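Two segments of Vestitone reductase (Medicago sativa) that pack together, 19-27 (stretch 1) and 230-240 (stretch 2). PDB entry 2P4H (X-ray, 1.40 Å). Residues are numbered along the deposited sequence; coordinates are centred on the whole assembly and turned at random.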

# COMPACT_ATOMS: atom_id res chain seq x y z
N LYS A 19 6.10 6.96 -10.61
CA LYS A 19 6.99 6.40 -11.62
C LYS A 19 6.17 5.64 -12.66
O LYS A 19 6.32 5.83 -13.87
CB LYS A 19 7.99 5.46 -10.94
CG LYS A 19 8.88 4.66 -11.88
CD LYS A 19 9.80 3.75 -11.08
CE LYS A 19 10.67 2.87 -11.97
NZ LYS A 19 9.87 1.88 -12.74
N SER A 20 5.29 4.78 -12.17
CA SER A 20 4.43 3.96 -13.02
C SER A 20 3.49 4.79 -13.90
O SER A 20 3.34 4.51 -15.09
CB SER A 20 3.60 3.01 -12.14
OG SER A 20 2.63 2.32 -12.89
N LEU A 21 2.86 5.79 -13.31
CA LEU A 21 1.94 6.64 -14.06
C LEU A 21 2.66 7.34 -15.21
O LEU A 21 2.15 7.40 -16.33
CB LEU A 21 1.31 7.68 -13.14
CG LEU A 21 0.19 7.16 -12.23
CD1 LEU A 21 -0.13 8.20 -11.15
CD2 LEU A 21 -1.05 6.86 -13.07
N LEU A 22 3.85 7.86 -14.94
CA LEU A 22 4.61 8.55 -15.96
C LEU A 22 5.02 7.59 -17.08
O LEU A 22 4.98 7.95 -18.26
CB LEU A 22 5.84 9.22 -15.34
CG LEU A 22 5.56 10.40 -14.40
CD1 LEU A 22 6.84 10.84 -13.73
CD2 LEU A 22 4.93 11.55 -15.18
N GLU A 23 5.39 6.37 -16.71
CA GLU A 23 5.80 5.38 -17.70
C GLU A 23 4.62 4.97 -18.58
O GLU A 23 4.81 4.61 -19.74
CB GLU A 23 6.34 4.12 -17.02
CG GLU A 23 7.50 4.36 -16.07
CD GLU A 23 7.96 3.08 -15.39
OE1 GLU A 23 7.10 2.24 -15.07
OE2 GLU A 23 9.18 2.94 -15.17
N ASN A 24 3.42 5.04 -18.02
CA ASN A 24 2.22 4.65 -18.75
C ASN A 24 1.48 5.76 -19.49
O ASN A 24 0.33 5.58 -19.90
CB ASN A 24 1.26 3.93 -17.80
CG ASN A 24 1.70 2.50 -17.53
OD1 ASN A 24 1.63 1.64 -18.41
ND2 ASN A 24 2.17 2.24 -16.31
N GLY A 25 2.14 6.91 -19.67
CA GLY A 25 1.53 8.00 -20.41
C GLY A 25 0.68 9.01 -19.69
O GLY A 25 0.07 9.87 -20.33
N TYR A 26 0.61 8.94 -18.36
CA TYR A 26 -0.18 9.90 -17.61
C TYR A 26 0.65 11.08 -17.13
O TYR A 26 1.88 11.01 -17.09
CB TYR A 26 -0.79 9.25 -16.36
CG TYR A 26 -1.89 8.25 -16.61
CD1 TYR A 26 -1.59 6.92 -16.91
CD2 TYR A 26 -3.23 8.62 -16.51
CE1 TYR A 26 -2.61 5.98 -17.10
CE2 TYR A 26 -4.25 7.70 -16.70
CZ TYR A 26 -3.93 6.38 -16.99
OH TYR A 26 -4.95 5.47 -17.17
N SER A 27 -0.03 12.17 -16.79
CA SER A 27 0.64 13.34 -16.23
C SER A 27 0.31 13.20 -14.74
O SER A 27 -0.68 12.54 -14.39
CB SER A 27 0.07 14.64 -16.81
OG SER A 27 -1.34 14.71 -16.72
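Stretch 2 230-240: VARAHIYLLEN

Two segments far apart in sequence can fit closely when small side chains let their backbones approach at one end and large ones fill the widening gap at the other. Vestitone reductase offers a compact example. Stretch 1 supplies the last turn of a helix, 19-23, which begins earlier in the chain and runs out at N24, the first residue to leave helical backbone angles. Stretch 2 is helical from 230 to 239, again continuing a helix that starts upstream, and N240 is the first residue to depart from it. The two helix axes come within 10.1 Å of each other, with a signed crossing angle of -55°, so the chains run obliquely in broadly the same sense.

The tightest backbone approach is at S20 and A231, whose CA atoms lie 6.5 Å apart. Both side chains are small and both point toward the partner stretch; S20 OG reaches A231 CB at 3.6 Å, with little bulk between the two backbones. One turn further along the second helix, I235 faces L21, and here the distance from L21 CA to I235 CA has grown to 7.8 Å.

That opening is occupied by I235, the main bump of stretch 2. Its chi1 is m and its chi2 t, an extended arrangement that sends CD1 into a hollow lined by S20, L21 and N24. I235 CD1 lies 3.6 Å from S20 OG and 3.4 Å from N24 ND2, while I235 CG1 packs 4.1 Å from L21 CD2. The CA-to-CB bond of L21 points sideways, but the end of the side chain comes nearer and forms a wall of the pocket. N24 is held in place from its own side: its ND2 donates to S20 O at 2.8 Å, bending the side chain back over the closing turn of the helix. The other branch of I235 meets Y26, with I235 CG2 4.2 Å from Y26 CE1 and 4.0 Å from Y26 OH.

Beyond the helix end, the chain of stretch 1 turns through G25, whose positive phi and psi suit glycine because a CB would be jammed against the carbonyl oxygen of N24. Y26 N then bonds back to L21 O at 3.0 Å, and the Y26 side chain, its CA-to-CB bond pointing toward stretch 2, packs against the last turn of that helix. There the ring is the bump and stretch 2 provides the hollow, a notch formed by I235, L238 and E239. L238 CD2 approaches Y26 CE2 at 3.8 Å, and E239 closes the far end: Y26 OH donates a very short hydrogen bond, 2.5 Å, to E239 OE2, which lies at the ring edge, near its plane.

Beside the small residues, a water fills the hollow between the helices, among L21, A231 and I235, donating to A231 O at 3.0 Å and making a weak hydrogen bond with S20 OG at 3.4 Å. In all, the fit buries 308 Å², summed over both sides.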

# COMPACT_ATOMS: atom_id res chain seq x y z
N VAL A 230 0.80 -3.43 -7.51
CA VAL A 230 -0.10 -2.51 -6.83
C VAL A 230 -0.31 -1.29 -7.73
O VAL A 230 -1.43 -0.79 -7.86
CB VAL A 230 0.46 -2.04 -5.47
CG1 VAL A 230 -0.47 -1.00 -4.85
CG2 VAL A 230 0.60 -3.22 -4.52
N ALA A 231 0.76 -0.81 -8.36
CA ALA A 231 0.65 0.33 -9.26
C ALA A 231 -0.23 -0.06 -10.45
O ALA A 231 -1.09 0.70 -10.88
CB ALA A 231 2.04 0.77 -9.74
N ARG A 232 -0.01 -1.27 -10.97
CA ARG A 232 -0.80 -1.75 -12.10
C ARG A 232 -2.28 -1.85 -11.72
O ARG A 232 -3.15 -1.54 -12.52
CB ARG A 232 -0.28 -3.11 -12.58
CG ARG A 232 1.07 -3.03 -13.28
CD ARG A 232 1.57 -4.40 -13.76
NE ARG A 232 0.68 -5.00 -14.76
CZ ARG A 232 -0.24 -5.92 -14.49
NH1 ARG A 232 -0.39 -6.38 -13.25
NH2 ARG A 232 -1.03 -6.38 -15.45
N ALA A 233 -2.56 -2.29 -10.49
CA ALA A 233 -3.94 -2.41 -10.03
C ALA A 233 -4.62 -1.05 -9.97
O ALA A 233 -5.80 -0.93 -10.29
CB ALA A 233 -3.98 -3.08 -8.66
N HIS A 234 -3.89 -0.02 -9.55
CA HIS A 234 -4.43 1.33 -9.49
C HIS A 234 -4.85 1.79 -10.88
O HIS A 234 -5.96 2.29 -11.08
CB HIS A 234 -3.39 2.32 -8.94
CG HIS A 234 -3.29 2.33 -7.44
ND1 HIS A 234 -3.80 3.34 -6.66
CD2 HIS A 234 -2.71 1.45 -6.59
CE1 HIS A 234 -3.54 3.09 -5.39
NE2 HIS A 234 -2.87 1.95 -5.32
N ILE A 235 -3.97 1.60 -11.85
CA ILE A 235 -4.26 2.01 -13.22
C ILE A 235 -5.42 1.20 -13.79
O ILE A 235 -6.30 1.74 -14.46
CB ILE A 235 -3.00 1.87 -14.10
CG1 ILE A 235 -1.93 2.86 -13.63
CG2 ILE A 235 -3.35 2.14 -15.57
CD1 ILE A 235 -0.60 2.75 -14.36
N TYR A 236 -5.44 -0.10 -13.51
CA TYR A 236 -6.51 -0.96 -14.00
C TYR A 236 -7.88 -0.50 -13.49
O TYR A 236 -8.83 -0.38 -14.26
CB TYR A 236 -6.27 -2.41 -13.56
CG TYR A 236 -7.33 -3.36 -14.08
CD1 TYR A 236 -7.24 -3.90 -15.36
CD2 TYR A 236 -8.45 -3.67 -13.31
CE1 TYR A 236 -8.24 -4.71 -15.87
CE2 TYR A 236 -9.46 -4.48 -13.82
CZ TYR A 236 -9.35 -5.00 -15.10
OH TYR A 236 -10.35 -5.81 -15.59
N LEU A 237 -7.97 -0.25 -12.19
CA LEU A 237 -9.24 0.17 -11.59
C LEU A 237 -9.65 1.57 -12.02
O LEU A 237 -10.83 1.92 -11.98
CB LEU A 237 -9.15 0.06 -10.07
CG LEU A 237 -9.01 -1.40 -9.61
CD1 LEU A 237 -8.65 -1.46 -8.14
CD2 LEU A 237 -10.31 -2.15 -9.89
N LEU A 238 -8.68 2.38 -12.44
CA LEU A 238 -8.99 3.73 -12.91
C LEU A 238 -9.54 3.66 -14.33
O LEU A 238 -10.47 4.39 -14.68
CB LEU A 238 -7.72 4.59 -12.91
CG LEU A 238 -7.82 5.92 -13.68
CD1 LEU A 238 -8.79 6.86 -12.98
CD2 LEU A 238 -6.44 6.56 -13.76
N GLU A 239 -8.97 2.76 -15.14
CA GLU A 239 -9.36 2.62 -16.55
C GLU A 239 -10.53 1.68 -16.83
O GLU A 239 -11.16 1.78 -17.88
CB GLU A 239 -8.16 2.16 -17.37
CG GLU A 239 -6.92 3.03 -17.24
CD GLU A 239 -5.76 2.56 -18.11
OE1 GLU A 239 -5.66 1.34 -18.37
OE2 GLU A 239 -4.94 3.41 -18.53
N ASN A 240 -10.82 0.78 -15.90
CA ASN A 240 -11.92 -0.18 -16.08
C ASN A 240 -13.03 0.07 -15.07
O ASN A 240 -12.82 -0.00 -13.86
CB ASN A 240 -11.37 -1.60 -15.96
CG ASN A 240 -10.38 -1.93 -17.06
OD1 ASN A 240 -10.75 -2.36 -18.15
ND2 ASN A 240 -9.10 -1.70 -16.78
O HOH W 1 0.07 3.42 -10.95